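Local coordinates for protein peptidyl-tRNA hydrolase (Sulfolobus solfataricus, PDB 1XTY) that catalyses the hydrolysis of N-acyl-aminoacyl-tRNA to free tRNA and an N-acyl-amino acid, probably recycling peptidyl-tRNAs that drop off the ribosome, at residues S33-N38 / E44-W49; M77-S82 / G103-N108; M4-R9 / A24-T29. One frame throughout, in Å; residues are numbered along the deposited sequence.

Contact 1: residues S33-N38 / E44-W49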
# COMPACT_ATOMS: atom_id res chain seq x y z
N SER A 33 4.42 -0.22 12.08
CA SER A 33 4.49 0.52 13.34
C SER A 33 3.63 -0.16 14.42
O SER A 33 3.97 -0.15 15.60
CB SER A 33 4.01 1.97 13.14
OG SER A 33 2.62 2.02 12.90
N ILE A 34 2.51 -0.74 14.00
CA ILE A 34 1.61 -1.43 14.92
C ILE A 34 2.24 -2.74 15.40
O ILE A 34 2.23 -3.05 16.59
CB ILE A 34 0.26 -1.71 14.25
CG1 ILE A 34 -0.47 -0.39 14.00
CG2 ILE A 34 -0.58 -2.66 15.10
CD1 ILE A 34 -1.70 -0.52 13.13
N ILE A 35 2.78 -3.51 14.47
CA ILE A 35 3.42 -4.77 14.79
C ILE A 35 4.60 -4.57 15.75
O ILE A 35 4.83 -5.38 16.65
CB ILE A 35 3.91 -5.49 13.51
CG1 ILE A 35 2.70 -5.94 12.69
CG2 ILE A 35 4.79 -6.68 13.87
CD1 ILE A 35 3.06 -6.49 11.32
N ASN A 36 5.34 -3.49 15.54
CA ASN A 36 6.49 -3.17 16.38
C ASN A 36 6.12 -2.48 17.69
O ASN A 36 6.99 -2.22 18.52
CB ASN A 36 7.49 -2.30 15.62
CG ASN A 36 8.20 -3.04 14.51
OD1 ASN A 36 8.27 -4.27 14.52
ND2 ASN A 36 8.75 -2.30 13.55
N SER A 37 4.84 -2.17 17.87
CA SER A 37 4.40 -1.51 19.09
C SER A 37 4.07 -2.54 20.17
O SER A 37 4.19 -3.74 19.96
CB SER A 37 3.15 -0.67 18.83
OG SER A 37 2.00 -1.51 18.76
N ASN A 38 3.65 -2.04 21.33
CA ASN A 38 3.26 -2.89 22.44
C ASN A 38 1.82 -2.52 22.79
O ASN A 38 1.35 -2.78 23.90
CB ASN A 38 4.18 -2.66 23.64
CG ASN A 38 4.38 -1.20 23.94
OD1 ASN A 38 3.42 -0.43 24.06
ND2 ASN A 38 5.64 -0.79 24.07
N GLU A 44 -4.95 -5.81 18.10
CA GLU A 44 -6.21 -6.51 17.96
C GLU A 44 -6.92 -5.98 16.72
O GLU A 44 -7.43 -6.76 15.91
CB GLU A 44 -7.09 -6.29 19.20
CG GLU A 44 -6.48 -6.82 20.49
CD GLU A 44 -7.33 -6.53 21.71
OE1 GLU A 44 -7.68 -5.35 21.93
OE2 GLU A 44 -7.64 -7.48 22.45
N TRP A 45 -6.95 -4.66 16.56
CA TRP A 45 -7.60 -4.07 15.39
C TRP A 45 -6.90 -4.51 14.10
O TRP A 45 -7.55 -4.75 13.09
CB TRP A 45 -7.58 -2.54 15.45
CG TRP A 45 -8.44 -1.94 16.53
CD1 TRP A 45 -9.54 -2.49 17.11
CD2 TRP A 45 -8.29 -0.64 17.11
NE1 TRP A 45 -10.09 -1.62 18.01
CE2 TRP A 45 -9.35 -0.47 18.03
CE3 TRP A 45 -7.37 0.40 16.93
CZ2 TRP A 45 -9.50 0.70 18.78
CZ3 TRP A 45 -7.53 1.57 17.68
CH2 TRP A 45 -8.59 1.70 18.59
N LEU A 46 -5.57 -4.60 14.14
CA LEU A 46 -4.82 -5.01 12.95
C LEU A 46 -5.18 -6.44 12.55
O LEU A 46 -5.43 -6.72 11.37
CB LEU A 46 -3.31 -4.89 13.21
CG LEU A 46 -2.38 -5.32 12.06
CD1 LEU A 46 -2.62 -4.44 10.84
CD2 LEU A 46 -0.93 -5.21 12.52
N ASN A 47 -5.20 -7.34 13.52
CA ASN A 47 -5.55 -8.73 13.23
C ASN A 47 -6.94 -8.87 12.62
O ASN A 47 -7.14 -9.61 11.66
CB ASN A 47 -5.47 -9.58 14.50
CG ASN A 47 -4.05 -9.79 14.96
OD1 ASN A 47 -3.19 -10.22 14.19
ND2 ASN A 47 -3.79 -9.49 16.23
N GLU A 48 -7.91 -8.15 13.18
CA GLU A 48 -9.28 -8.18 12.68
C GLU A 48 -9.34 -7.61 11.27
O GLU A 48 -10.05 -8.12 10.40
CB GLU A 48 -10.20 -7.37 13.60
CG GLU A 48 -10.12 -7.77 15.06
CD GLU A 48 -10.87 -6.81 15.96
OE1 GLU A 48 -10.39 -6.56 17.09
OE2 GLU A 48 -11.93 -6.30 15.56
N TRP A 49 -8.60 -6.53 11.05
CA TRP A 49 -8.57 -5.87 9.75
C TRP A 49 -8.10 -6.84 8.68
O TRP A 49 -8.67 -6.91 7.59
CB TRP A 49 -7.64 -4.66 9.82
CG TRP A 49 -7.53 -3.88 8.55
CD1 TRP A 49 -8.53 -3.19 7.92
CD2 TRP A 49 -6.34 -3.65 7.79
NE1 TRP A 49 -8.02 -2.53 6.82
CE2 TRP A 49 -6.68 -2.80 6.72
CE3 TRP A 49 -5.01 -4.08 7.92
CZ2 TRP A 49 -5.74 -2.37 5.77
CZ3 TRP A 49 -4.07 -3.65 6.98
CH2 TRP A 49 -4.45 -2.80 5.92
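The apolar part of this contact is a three-residue cluster in which L46 points one methyl at the pair I34 and I35. CD2 of L46 lies 3.6 Å from CG2 of I34 and 3.7 Å from CG1 of I35, so a single methyl touches both successive isoleucines. I34 meets it obliquely and also brings its CG2 to 4.0 Å from CB of L46; the I35 chain runs at about a right angle to the leucine. The torsion of L46 explains the reach: with CG anti to the backbone N (chi1 179°), the fork is carried out from helix 40-51 to the neighbouring helix. I34 offers its CG2 branch, held close to the helix, while I35 offers CG1 of its longer branch.

Helices 16-35 and 40-51 form an antiparallel helical hairpin: residues 36-39 make the short connection, and L46 is brought back against the last residues of the first helix.

Polar interactions gather at the turn. The carbonyl O of I34 is gripped twice by S37, from its N at 3.0 Å and from its OG at 2.7 Å, the hydroxyl lying tilted 17° from the carbonyl plane. A serine fits here because OG also accepts from N of N39, an ST turn, while O of S37 is bonded to NZ of K43.

Toward the dimer partner, I35 packs on I35 of the second subunit and W49 on V28 of that subunit; NE1 of W49 is bonded to O of P55 in its own chain.

Contact 2: residues M77-S82 / G103-N108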
# COMPACT_ATOMS: atom_id res chain seq x y z
N MET A 77 -6.72 10.95 19.97
CA MET A 77 -7.56 9.79 20.23
C MET A 77 -6.78 8.49 20.29
O MET A 77 -7.36 7.40 20.31
CB MET A 77 -8.66 9.71 19.17
CG MET A 77 -9.51 10.96 19.14
SD MET A 77 -10.97 10.78 18.14
CE MET A 77 -10.30 10.94 16.58
N ASN A 78 -5.46 8.61 20.31
CA ASN A 78 -4.57 7.46 20.39
C ASN A 78 -4.80 6.39 19.33
O ASN A 78 -4.86 5.20 19.64
CB ASN A 78 -4.67 6.84 21.79
CG ASN A 78 -4.23 7.81 22.88
OD1 ASN A 78 -3.09 8.27 22.89
ND2 ASN A 78 -5.14 8.11 23.79
N LEU A 79 -4.93 6.82 18.08
CA LEU A 79 -5.12 5.91 16.96
C LEU A 79 -3.80 5.88 16.19
O LEU A 79 -3.03 6.83 16.23
CB LEU A 79 -6.22 6.41 16.02
CG LEU A 79 -7.64 6.54 16.57
CD1 LEU A 79 -8.57 6.99 15.44
CD2 LEU A 79 -8.11 5.20 17.13
N PRO A 80 -3.53 4.77 15.48
CA PRO A 80 -2.28 4.67 14.71
C PRO A 80 -2.37 5.63 13.53
O PRO A 80 -3.43 5.75 12.91
CB PRO A 80 -2.27 3.21 14.23
CG PRO A 80 -3.26 2.51 15.12
CD PRO A 80 -4.32 3.54 15.35
N PHE A 81 -1.28 6.31 13.22
CA PHE A 81 -1.28 7.22 12.08
C PHE A 81 0.12 7.32 11.48
O PHE A 81 1.11 7.05 12.15
CB PHE A 81 -1.79 8.61 12.49
CG PHE A 81 -0.83 9.41 13.33
CD1 PHE A 81 0.15 10.20 12.74
CD2 PHE A 81 -0.92 9.39 14.72
CE1 PHE A 81 1.04 10.95 13.51
CE2 PHE A 81 -0.04 10.14 15.51
CZ PHE A 81 0.94 10.92 14.90
N SER A 82 0.18 7.67 10.20
CA SER A 82 1.47 7.80 9.52
C SER A 82 1.45 9.00 8.60
O SER A 82 0.52 9.16 7.80
CB SER A 82 1.79 6.54 8.72
OG SER A 82 0.79 6.28 7.74
N GLY A 103 -5.31 4.30 11.26
CA GLY A 103 -5.84 2.98 11.53
C GLY A 103 -4.86 1.85 11.26
O GLY A 103 -3.65 2.08 11.21
N PRO A 104 -5.36 0.62 11.06
CA PRO A 104 -6.79 0.30 11.07
C PRO A 104 -7.46 0.46 12.44
O PRO A 104 -6.81 0.34 13.48
CB PRO A 104 -6.82 -1.15 10.58
CG PRO A 104 -5.52 -1.70 11.05
CD PRO A 104 -4.55 -0.58 10.78
N ALA A 105 -8.75 0.76 12.41
CA ALA A 105 -9.52 0.94 13.64
C ALA A 105 -11.01 0.95 13.30
O ALA A 105 -11.38 1.03 12.13
CB ALA A 105 -9.13 2.26 14.30
N PRO A 106 -11.89 0.86 14.31
CA PRO A 106 -13.34 0.86 14.07
C PRO A 106 -13.70 2.00 13.12
O PRO A 106 -13.33 3.15 13.36
CB PRO A 106 -13.91 1.07 15.47
CG PRO A 106 -12.95 0.31 16.32
CD PRO A 106 -11.60 0.72 15.75
N GLU A 107 -14.42 1.69 12.05
CA GLU A 107 -14.74 2.73 11.07
C GLU A 107 -15.50 3.93 11.61
O GLU A 107 -15.32 5.04 11.12
CB GLU A 107 -15.50 2.12 9.88
CG GLU A 107 -16.84 1.54 10.20
CD GLU A 107 -17.47 0.92 8.98
OE1 GLU A 107 -17.61 1.63 7.96
OE2 GLU A 107 -17.83 -0.28 9.03
N ASN A 108 -16.35 3.73 12.61
CA ASN A 108 -17.09 4.84 13.18
C ASN A 108 -16.14 5.70 14.01
O ASN A 108 -16.33 6.91 14.15
CB ASN A 108 -18.24 4.33 14.06
CG ASN A 108 -19.31 3.65 13.25
OD1 ASN A 108 -20.02 2.76 13.74
ND2 ASN A 108 -19.45 4.05 11.99
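G103 and P80 are brought together by their backbone torsions. G103 has a positive phi of 100° with psi at -159°, a combination that would press a beta carbon against the preceding carbonyl O and crowd it on N of A105, so the absence of a side chain suits the site. P80 is extended, with phi restrained by its own ring, and turns its carbonyl across the hairpin. N of G103 donates to O of P80 at 2.9 Å, nearly straight at 169°, although the donor is tilted from the carbonyl plane.

Beside this bond the proline ring lies along the glycine backbone. CB of P80 is 3.5 Å from O of G103, and CD of P80 is 4.1 Å from CA of G103. That glycine carbonyl is buried and has no polar partner in the model. Beyond the bond, CD2 of L79 lightly touches CB of A105 at 4.2 Å; the small alanine methyl leaves room for the leucine fork. The peptide before P104 is cis, and the chain turns a corner at this residue.

The contact lies at the open end of the antiparallel hairpin 81-85/97-106, just after the Schellman motif (C-prime residue N78) that ends helix 64-76. L79 reaches on to L109 of helix 107-114, P80 packs on I34 of helix 16-35 and W42 of helix 40-51, and the A105 backbone joins K3 of strand 2-9.

Contact 3: residues M4-R9 / A24-T29; sequences MVIVVR and AHAAVT. With SO4 (sulfate ion), chain F.
A27 and M4 bury the most surface here, followed by I6 with A26. The thioether of M4 lies against the helix: SD is 3.8 Å from CB of A27, and CE reaches to 4.0 Å from O of A27. CG of M4 is anti to the backbone N (chi1 174°), which sends the unbranched chain out from the strand; the bend at chi3 then lays SD and CE beside A27. I6 adds CG2, at 4.1 Å from CB of A26. The alanine methyls are small enough to let helix 16-35 lie close over the sheet.

At the strand's far end R9 presents the edge of its guanidinium to a sulfate, probably from the crystallisation liquor. NH1 donates to O2 at 2.6 Å and NH2 to O3 at 3.0 Å; NH2 also makes a weak bond to O2. A leucine in place of R9 would probably cost the sulfate these bonds and leave the D11 carboxylate without its salt-bridge mate and O of I97 without this donor.

Strand 2-9 lies between strands 97-106 and 56-61, running parallel to the latter as in a beta-alpha-beta crossover. Helix 16-35 crosses one face, while V5 on the other packs against helix 107-114.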
# COMPACT_ATOMS: atom_id res chain seq x y z
N MET A 4 -9.02 1.00 7.39
CA MET A 4 -7.86 1.87 7.34
C MET A 4 -8.23 2.98 6.37
O MET A 4 -8.79 2.72 5.30
CB MET A 4 -6.62 1.13 6.81
CG MET A 4 -5.42 2.06 6.61
SD MET A 4 -3.97 1.26 5.87
CE MET A 4 -3.32 0.41 7.29
N VAL A 5 -7.93 4.22 6.73
CA VAL A 5 -8.22 5.34 5.87
C VAL A 5 -6.93 6.06 5.53
O VAL A 5 -6.08 6.28 6.39
CB VAL A 5 -9.17 6.35 6.56
CG1 VAL A 5 -9.47 7.51 5.62
CG2 VAL A 5 -10.46 5.65 6.97
N ILE A 6 -6.77 6.40 4.25
CA ILE A 6 -5.59 7.12 3.81
C ILE A 6 -6.07 8.42 3.17
O ILE A 6 -6.87 8.41 2.23
CB ILE A 6 -4.75 6.32 2.78
CG1 ILE A 6 -4.23 5.03 3.42
CG2 ILE A 6 -3.57 7.16 2.31
CD1 ILE A 6 -5.20 3.88 3.38
N VAL A 7 -5.58 9.54 3.69
CA VAL A 7 -5.94 10.86 3.20
C VAL A 7 -4.84 11.38 2.28
O VAL A 7 -3.71 11.59 2.71
CB VAL A 7 -6.12 11.85 4.37
CG1 VAL A 7 -6.63 13.19 3.85
CG2 VAL A 7 -7.10 11.26 5.39
N VAL A 8 -5.19 11.60 1.01
CA VAL A 8 -4.23 12.08 0.02
C VAL A 8 -4.41 13.57 -0.30
O VAL A 8 -5.54 14.05 -0.40
CB VAL A 8 -4.37 11.28 -1.29
CG1 VAL A 8 -3.35 11.76 -2.30
CG2 VAL A 8 -4.20 9.80 -1.00
N ARG A 9 -3.30 14.28 -0.46
CA ARG A 9 -3.33 15.71 -0.79
C ARG A 9 -3.61 15.90 -2.28
O ARG A 9 -2.94 15.32 -3.12
CB ARG A 9 -1.99 16.38 -0.47
CG ARG A 9 -1.76 16.65 0.99
CD ARG A 9 -0.43 17.35 1.20
NE ARG A 9 -0.41 18.69 0.62
CZ ARG A 9 0.68 19.45 0.54
NH1 ARG A 9 1.84 18.98 1.00
NH2 ARG A 9 0.62 20.66 0.01
N ALA A 24 0.55 3.23 -0.66
CA ALA A 24 1.11 1.95 -0.24
C ALA A 24 2.13 2.20 0.87
O ALA A 24 2.28 1.38 1.79
CB ALA A 24 1.78 1.24 -1.42
N HIS A 25 2.84 3.32 0.78
CA HIS A 25 3.84 3.71 1.78
C HIS A 25 3.12 3.96 3.10
O HIS A 25 3.55 3.52 4.16
CB HIS A 25 4.56 4.98 1.31
CG HIS A 25 5.83 5.27 2.05
ND1 HIS A 25 6.14 4.71 3.27
CD2 HIS A 25 6.86 6.10 1.75
CE1 HIS A 25 7.30 5.18 3.69
NE2 HIS A 25 7.76 6.03 2.79
N ALA A 26 2.00 4.69 3.03
CA ALA A 26 1.22 4.99 4.23
C ALA A 26 0.72 3.71 4.90
O ALA A 26 0.80 3.57 6.11
CB ALA A 26 0.04 5.90 3.88
N ALA A 27 0.21 2.78 4.10
CA ALA A 27 -0.32 1.53 4.64
C ALA A 27 0.73 0.64 5.28
O ALA A 27 0.52 0.10 6.37
CB ALA A 27 -1.06 0.76 3.54
N VAL A 28 1.87 0.47 4.61
CA VAL A 28 2.93 -0.38 5.15
C VAL A 28 3.52 0.21 6.43
O VAL A 28 3.75 -0.52 7.40
CB VAL A 28 4.06 -0.59 4.11
CG1 VAL A 28 5.23 -1.32 4.74
CG2 VAL A 28 3.52 -1.39 2.93
N THR A 29 3.75 1.51 6.44
CA THR A 29 4.29 2.16 7.63
C THR A 29 3.35 1.96 8.82
O THR A 29 3.81 1.71 9.93
CB THR A 29 4.54 3.66 7.37
OG1 THR A 29 5.59 3.80 6.41
CG2 THR A 29 4.95 4.38 8.65
S SO4 F . 3.94 22.08 0.76
O1 SO4 F . 4.82 21.74 -0.37
O2 SO4 F . 3.55 20.85 1.46
O3 SO4 F . 2.73 22.75 0.24
O4 SO4 F . 4.65 22.98 1.68

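Along the chain contact 3 closes first, then contact 1, then contact 2. Contacts 1 and 3 share helix 16-35, with centres about 15 Å apart; contacts 2 and 3 lie about 12 Å apart and meet the same mixed sheet through neighbouring strands 97-106 and 2-9. Contacts 1 and 2 are closer, about 11 Å between centres, and touch directly through W45 and W49 against P104, A105 and P106. M4 of contact 3 reaches both others, meeting W49 and P104, so one continuous core joins helix hairpin, beta hairpin and central strand. Contacts 1 and 3 also touch the second subunit, placing helix 16-35 at the homodimer interface.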